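Long-range contacts in putative TetR transcriptional regulator (Rhodococcus sp., PDB 2I10), which probably binds DNA as a transcriptional regulator of the TetR family, and is seen here with p-nitrophenol bound: residues B[138-142]-B[158-164]; B[91-95]-B[188-192]; B[66-70]-B[168-172]. One frame throughout, in Å; residues are numbered along the deposited sequence.

Overall arrangement
From the N terminus the chain runs through the predicted helix-turn-helix and then through 66-70, the loop that later enters contact 3, and 91-95 of contact 2, on helix 83-98. Before either is closed, contact 1 joins 138-142 to 158-164, the shortest of the three closures and nested within both. Helix 157-177 then supplies 168-172 to close contact 3, and helix 181-192 brings 188-192 back on 91-95. Contacts 2 and 3 therefore cross. They also touch, through Arg94 NH2 and Met67 O, whereas Tyr163 of contact 1 meets Ala191 O of contact 2. Contact 3 ties the connection after the DNA-binding helices to helix 157-177; contacts 1 and 2 join helices within the C-terminal part.

Contact 1 of 3, residues B[138-142]-B[158-164]; sequences VLDRF and TALARYV. With NPO (p-nitrophenol), chain C.
Val138 and Ala161 mark the nearest backbone approach, their CA atoms 6.1 Å apart, where the short segments of helices 121-148 and 157-177 cross at 134° between their N-to-C directions. This is a helix-helix contact of the all-helical C-terminal domain of a TetR-type regulator, and it illustrates how an alanine lets larger neighbours close in on a backbone. The methyl of Ala161 is met by Val138 CG1 and, from another side, by Leu139, whose CD2 comes to 3.9 Å from Ala161 CB and also lies near Thr158 N. Phe142 does the rest. With CG anti to its carbonyl carbon (chi1 -72°), its ring reaches over to helix 157-177 and crosses the Leu160 side chain at about a right angle. Leu160 CD2 sits over one face in a CH-pi contact, 4.1 Å from the ring centroid and 27° off the normal, while Leu160 CG presses on Phe142 CE2 at 3.5 Å. Val164 CG2 adds an edge contact at Phe142 CZ. Arg162 leaves this seam for the p-nitrophenol pocket: its chain, bent at chi2 and chi3, turns an edge of the guanidinium to the C5-C6 side of the ligand ring, although the modelled closeness of NH2 to C6 is doubtful. NH1 and NE form salt bridges with Glu174 and Glu183 of the second subunit. With an alanine in place of this arginine, the two carboxylates would probably lose this cationic partner and a gap would open beside the ligand. Back at the seam, Ala161 N lies in the plane of the Phe142 ring at its edge, 3.5 Å from CE2, and Val138 O stands 3.4 Å above the plane of that ring on the face opposite Leu160 CD2.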
# COMPACT_ATOMS: atom_id res chain seq x y z
N VAL B 138 -8.95 -16.63 -2.33
CA VAL B 138 -8.41 -16.86 -1.00
C VAL B 138 -9.50 -17.48 -0.13
O VAL B 138 -9.26 -18.45 0.52
CB VAL B 138 -7.80 -15.51 -0.41
CG1 VAL B 138 -7.46 -15.66 1.05
CG2 VAL B 138 -6.56 -15.15 -1.18
N LEU B 139 -10.72 -16.95 -0.18
CA LEU B 139 -11.83 -17.54 0.58
C LEU B 139 -12.12 -19.00 0.15
O LEU B 139 -12.46 -19.84 1.01
CB LEU B 139 -13.15 -16.72 0.41
CG LEU B 139 -13.31 -15.40 1.18
CD1 LEU B 139 -14.49 -14.55 0.66
CD2 LEU B 139 -13.41 -15.67 2.71
N ASP B 140 -12.05 -19.27 -1.15
CA ASP B 140 -12.27 -20.65 -1.65
C ASP B 140 -11.19 -21.50 -1.05
O ASP B 140 -11.46 -22.62 -0.61
CB ASP B 140 -12.15 -20.73 -3.18
CG ASP B 140 -13.35 -20.16 -3.90
OD1 ASP B 140 -14.41 -20.01 -3.24
OD2 ASP B 140 -13.26 -19.86 -5.14
N ARG B 141 -9.95 -20.99 -1.00
CA ARG B 141 -8.84 -21.79 -0.41
C ARG B 141 -9.08 -22.09 1.09
O ARG B 141 -8.76 -23.20 1.57
CB ARG B 141 -7.47 -21.10 -0.56
CG ARG B 141 -6.23 -21.96 -0.24
CD ARG B 141 -6.17 -23.24 -1.08
NE ARG B 141 -5.21 -24.25 -0.62
CZ ARG B 141 -5.49 -25.16 0.32
NH1 ARG B 141 -6.66 -25.19 0.92
NH2 ARG B 141 -4.60 -26.06 0.63
N PHE B 142 -9.65 -21.11 1.79
CA PHE B 142 -9.95 -21.21 3.22
C PHE B 142 -11.08 -22.23 3.47
O PHE B 142 -11.04 -22.98 4.45
CB PHE B 142 -10.25 -19.84 3.82
CG PHE B 142 -9.02 -18.92 3.94
CD1 PHE B 142 -7.73 -19.42 3.74
CD2 PHE B 142 -9.14 -17.58 4.28
CE1 PHE B 142 -6.62 -18.61 3.90
CE2 PHE B 142 -8.02 -16.78 4.43
CZ PHE B 142 -6.76 -17.30 4.24
N THR B 158 -13.58 -14.70 6.53
CA THR B 158 -13.81 -13.39 5.98
C THR B 158 -12.79 -12.37 6.48
O THR B 158 -12.18 -11.64 5.67
CB THR B 158 -15.25 -12.97 6.28
OG1 THR B 158 -16.11 -13.69 5.39
CG2 THR B 158 -15.45 -11.52 6.00
N ALA B 159 -12.62 -12.32 7.81
CA ALA B 159 -11.57 -11.54 8.42
C ALA B 159 -10.17 -11.92 7.96
O ALA B 159 -9.32 -11.05 7.72
CB ALA B 159 -11.67 -11.63 9.97
N LEU B 160 -9.91 -13.23 7.89
CA LEU B 160 -8.59 -13.72 7.53
C LEU B 160 -8.22 -13.42 6.06
O LEU B 160 -7.06 -13.11 5.77
CB LEU B 160 -8.45 -15.20 7.84
CG LEU B 160 -7.05 -15.82 7.68
CD1 LEU B 160 -6.03 -15.16 8.62
CD2 LEU B 160 -7.18 -17.26 7.99
N ALA B 161 -9.19 -13.51 5.14
CA ALA B 161 -9.02 -13.05 3.74
C ALA B 161 -8.66 -11.57 3.63
O ALA B 161 -7.77 -11.20 2.89
CB ALA B 161 -10.30 -13.32 2.92
N ARG B 162 -9.38 -10.72 4.37
CA ARG B 162 -9.11 -9.29 4.42
C ARG B 162 -7.71 -9.06 4.96
O ARG B 162 -6.98 -8.22 4.47
CB ARG B 162 -10.19 -8.60 5.29
CG ARG B 162 -10.25 -7.06 5.18
CD ARG B 162 -10.57 -6.57 3.74
NE ARG B 162 -11.92 -6.95 3.33
CZ ARG B 162 -12.50 -6.65 2.17
NH1 ARG B 162 -11.83 -5.99 1.22
NH2 ARG B 162 -13.73 -7.06 1.94
N TYR B 163 -7.32 -9.81 5.97
CA TYR B 163 -5.98 -9.63 6.48
C TYR B 163 -4.93 -9.96 5.41
O TYR B 163 -3.96 -9.24 5.28
CB TYR B 163 -5.73 -10.46 7.72
CG TYR B 163 -4.26 -10.67 7.95
CD1 TYR B 163 -3.50 -9.71 8.61
CD2 TYR B 163 -3.63 -11.82 7.50
CE1 TYR B 163 -2.15 -9.90 8.80
CE2 TYR B 163 -2.27 -12.00 7.66
CZ TYR B 163 -1.54 -11.04 8.32
OH TYR B 163 -0.17 -11.24 8.53
N VAL B 164 -5.12 -11.05 4.67
CA VAL B 164 -4.17 -11.44 3.59
C VAL B 164 -4.05 -10.37 2.54
O VAL B 164 -2.95 -10.13 2.05
CB VAL B 164 -4.54 -12.82 2.90
CG1 VAL B 164 -3.61 -13.11 1.68
CG2 VAL B 164 -4.46 -13.97 3.92
C1 NPO C . -15.83 -5.44 0.07
C2 NPO C . -16.05 -4.08 -0.07
C3 NPO C . -15.13 -3.28 -0.70
C4 NPO C . -13.98 -3.83 -1.20
C5 NPO C . -13.72 -5.18 -1.08
C6 NPO C . -14.65 -6.00 -0.44
OH NPO C . -13.12 -2.97 -1.81
N1 NPO C . -16.85 -6.17 0.74
O2 NPO C . -17.87 -5.55 1.06
O3 NPO C . -16.77 -7.38 0.99

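Contact 2 of 3, residues B[91-95]-B[188-192]; sequences LTGRV and AILAA
Ala188 meets helix 83-98 first, at the point where its CA comes 5.7 Å from that of Leu91. Here the two short segments run nearly antiparallel, at 157°, with axes 9.6 Å apart at closest approach. The one methyl of Ala188 is shared among several partners: Val95 CG2 reaches Ala188 CB at 3.8 Å, Leu91 CB stands 4.1 Å from the same Ala188 CB, and the Thr92 backbone borders it as well. Val95 delivers that branch because, with CG1 anti to the backbone N (chi1 168°), CG2 is left beside the N and faces Ala188. Ile189 starts away from the partner helix and adds only a flank, CG1 passing Thr92 CG2 at 4.1 Å as the two side chains cross obliquely. Thr92 offers its methyl rather than its hydroxyl, since OG1 is turned back to hydrogen-bond Leu88 O one turn earlier in its own helix. Ala191 then receives the far end of Leu91: CD1 touches Ala191 CB at 3.9 Å and continues toward Ala192, 4.4 Å from its CB. The Leu91 side chain thus lies along a row of alanines. Helices 157-177 and 181-192 correspond to the pair that, in TetR relatives, forms a four-helix bundle with the same pair of the partner subunit. In keeping with this, Leu190 packs on Leu160 of the second subunit and Ala191 on Tyr163 of the second subunit, so helix 83-98 backs the dimer helix from within its own chain. No hydrogen bond passes between the segments; their cohesion is apolar, resting on the fit of methyl and methylene groups, while the Thr92 hydroxyl is taken up by its own helix.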
# COMPACT_ATOMS: atom_id res chain seq x y z
N LEU B 91 2.70 -14.76 -0.57
CA LEU B 91 3.27 -13.52 0.00
C LEU B 91 4.74 -13.36 -0.30
O LEU B 91 5.17 -12.26 -0.71
CB LEU B 91 2.99 -13.39 1.52
CG LEU B 91 1.56 -13.20 1.98
CD1 LEU B 91 1.53 -13.07 3.55
CD2 LEU B 91 0.82 -12.04 1.28
N THR B 92 5.52 -14.44 -0.13
CA THR B 92 6.94 -14.41 -0.49
C THR B 92 7.21 -14.25 -2.02
O THR B 92 8.19 -13.61 -2.43
CB THR B 92 7.71 -15.67 0.00
OG1 THR B 92 7.17 -16.84 -0.63
CG2 THR B 92 7.66 -15.82 1.51
N GLY B 93 6.36 -14.84 -2.85
CA GLY B 93 6.40 -14.65 -4.30
C GLY B 93 6.17 -13.20 -4.71
O GLY B 93 6.84 -12.68 -5.60
N ARG B 94 5.23 -12.53 -4.03
CA ARG B 94 4.91 -11.14 -4.28
C ARG B 94 6.10 -10.30 -3.92
O ARG B 94 6.45 -9.37 -4.64
CB ARG B 94 3.68 -10.65 -3.52
CG ARG B 94 2.30 -11.07 -4.06
CD ARG B 94 2.40 -11.73 -5.42
NE ARG B 94 2.14 -10.81 -6.50
CZ ARG B 94 2.46 -11.04 -7.77
NH1 ARG B 94 3.08 -12.16 -8.13
NH2 ARG B 94 2.16 -10.13 -8.67
N VAL B 95 6.74 -10.61 -2.80
CA VAL B 95 7.91 -9.86 -2.37
C VAL B 95 9.05 -9.98 -3.42
O VAL B 95 9.77 -9.03 -3.66
CB VAL B 95 8.41 -10.29 -0.95
CG1 VAL B 95 9.80 -9.71 -0.66
CG2 VAL B 95 7.44 -9.81 0.14
N ALA B 188 7.22 -11.04 5.24
CA ALA B 188 6.15 -11.83 4.59
C ALA B 188 5.97 -13.20 5.27
O ALA B 188 4.86 -13.65 5.43
CB ALA B 188 6.46 -11.99 3.12
N ILE B 189 7.09 -13.82 5.67
CA ILE B 189 7.09 -15.05 6.45
C ILE B 189 6.38 -14.87 7.80
O ILE B 189 5.56 -15.70 8.18
CB ILE B 189 8.52 -15.62 6.65
CG1 ILE B 189 9.04 -16.16 5.31
CG2 ILE B 189 8.54 -16.73 7.69
CD1 ILE B 189 10.57 -16.49 5.28
N LEU B 190 6.67 -13.78 8.51
CA LEU B 190 5.89 -13.45 9.73
C LEU B 190 4.41 -13.21 9.43
O LEU B 190 3.53 -13.63 10.18
CB LEU B 190 6.48 -12.22 10.41
CG LEU B 190 7.88 -12.31 11.00
CD1 LEU B 190 8.36 -10.92 11.37
CD2 LEU B 190 7.86 -13.21 12.22
N ALA B 191 4.13 -12.53 8.31
CA ALA B 191 2.73 -12.23 8.00
C ALA B 191 1.94 -13.51 7.76
O ALA B 191 0.80 -13.62 8.20
CB ALA B 191 2.59 -11.27 6.80
N ALA B 192 2.58 -14.49 7.10
CA ALA B 192 1.92 -15.75 6.78
C ALA B 192 1.52 -16.54 8.04
O ALA B 192 0.54 -17.31 8.03
CB ALA B 192 2.80 -16.60 5.88

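Contact 3 of 3, residues B[66-70]-B[168-172]; sequences YMCER and VYGLS
A very short hydrogen bond, 2.5 Å from Tyr169 OH to Glu69 OE2, singles out this meeting of a loop with a helix. OE2 lies in the plane of the phenol ring at its edge, while the carboxylate itself is turned 63° out of that plane. The bend at chi2 of Glu69 (89°) folds the acid round to the phenol, and the two side chains cross at about a right angle. Thr109 OG1 is a second hydrogen-bond partner of OE2, so one buried oxygen is held twice; Arg131, a residue of the p-nitrophenol pocket, packs against both Glu69 and Tyr169. In this TetR-type fold the loop between helices 55-66 and 71-78 lies in the connection from the DNA-binding part to the C-terminal domain, here meeting helix 157-177 about 8 Å from the bound ligand at the Tyr169 side chain. Cys68 fills the other half of the contact. Its CB rests 3.8 Å from Tyr169 CE1, and SG is placed obliquely to the ring, 5.0 Å from the centroid of Tyr169, in a sulfur-aromatic contact. The same SG lies 3.8 Å from Ser172 CB and is tied by a disulfide to Cys107, which also hydrogen-bonds through its N to Ser172 OG. Beside it, Val168 CG1 approaches Cys68 CB at 3.7 Å, a less certain touch because that valine has two modelled conformers.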
# COMPACT_ATOMS: atom_id res chain seq x y z
N TYR B 66 3.08 -4.94 -12.45
CA TYR B 66 2.47 -3.96 -11.54
C TYR B 66 1.22 -4.37 -10.78
O TYR B 66 0.74 -3.59 -9.97
CB TYR B 66 2.14 -2.70 -12.31
CG TYR B 66 3.36 -1.87 -12.72
CD1 TYR B 66 3.94 -0.98 -11.82
CD2 TYR B 66 3.90 -1.97 -14.01
CE1 TYR B 66 5.04 -0.19 -12.17
CE2 TYR B 66 5.04 -1.17 -14.39
CZ TYR B 66 5.58 -0.29 -13.46
OH TYR B 66 6.69 0.49 -13.78
N MSE B 67 0.66 -5.54 -11.06
CA MSE B 67 -0.61 -5.95 -10.45
C MSE B 67 -0.29 -6.85 -9.26
O MSE B 67 0.38 -7.87 -9.45
CB MSE B 67 -1.52 -6.67 -11.48
CG MSE B 67 -2.86 -5.95 -11.92
SE MSE B 67 -4.15 -7.35 -12.72
CE MSE B 67 -4.58 -8.23 -11.09
N CYS B 68 -0.71 -6.48 -8.04
CA CYS B 68 -0.64 -7.38 -6.87
C CYS B 68 -1.44 -8.68 -7.14
O CYS B 68 -0.95 -9.79 -6.93
CB CYS B 68 -1.12 -6.67 -5.54
SG CYS B 68 0.14 -5.44 -4.76
N GLU B 69 -2.65 -8.50 -7.66
CA GLU B 69 -3.66 -9.57 -7.74
C GLU B 69 -3.59 -10.49 -8.97
O GLU B 69 -4.60 -11.09 -9.33
CB GLU B 69 -5.06 -8.95 -7.69
CG GLU B 69 -5.25 -7.96 -6.56
CD GLU B 69 -4.89 -6.51 -6.92
OE1 GLU B 69 -4.17 -6.24 -7.91
OE2 GLU B 69 -5.34 -5.63 -6.18
N ARG B 70 -2.42 -10.58 -9.61
CA ARG B 70 -2.23 -11.38 -10.82
C ARG B 70 -2.73 -12.83 -10.72
O ARG B 70 -2.23 -13.59 -9.89
CB ARG B 70 -0.74 -11.36 -11.22
CG ARG B 70 -0.54 -11.43 -12.72
CD ARG B 70 -1.25 -10.30 -13.44
NE ARG B 70 -0.96 -10.35 -14.87
CZ ARG B 70 -1.84 -10.37 -15.87
NH1 ARG B 70 -3.15 -10.32 -15.69
NH2 ARG B 70 -1.38 -10.40 -17.12
N VAL B 168 -0.61 -8.21 1.55
CA VAL B 168 -0.03 -8.07 0.22
C VAL B 168 0.22 -6.62 -0.15
O VAL B 168 1.26 -6.27 -0.67
CB VAL B 168 -0.99 -8.61 -0.91
CG1 VAL B 168 -0.41 -8.32 -2.29
CG2 VAL B 168 -1.22 -10.09 -0.77
N TYR B 169 -0.81 -5.78 0.04
CA TYR B 169 -0.69 -4.37 -0.29
C TYR B 169 0.33 -3.67 0.60
O TYR B 169 1.07 -2.83 0.14
CB TYR B 169 -2.04 -3.71 -0.17
CG TYR B 169 -3.05 -4.28 -1.12
CD1 TYR B 169 -2.79 -4.35 -2.50
CD2 TYR B 169 -4.27 -4.76 -0.66
CE1 TYR B 169 -3.74 -4.88 -3.39
CE2 TYR B 169 -5.23 -5.30 -1.56
CZ TYR B 169 -4.95 -5.36 -2.90
OH TYR B 169 -5.91 -5.85 -3.79
N GLY B 170 0.38 -4.04 1.88
CA GLY B 170 1.37 -3.45 2.83
C GLY B 170 2.79 -3.82 2.48
O GLY B 170 3.71 -2.95 2.54
N LEU B 171 3.00 -5.08 2.12
CA LEU B 171 4.34 -5.48 1.62
C LEU B 171 4.70 -4.74 0.33
O LEU B 171 5.85 -4.36 0.16
CB LEU B 171 4.45 -6.98 1.41
CG LEU B 171 4.44 -7.83 2.68
CD1 LEU B 171 3.95 -9.26 2.32
CD2 LEU B 171 5.83 -7.88 3.25
N SER B 172 3.71 -4.50 -0.55
CA SER B 172 3.96 -3.71 -1.77
C SER B 172 4.42 -2.27 -1.44
O SER B 172 5.36 -1.73 -2.06
CB SER B 172 2.68 -3.62 -2.63
OG SER B 172 2.83 -2.65 -3.64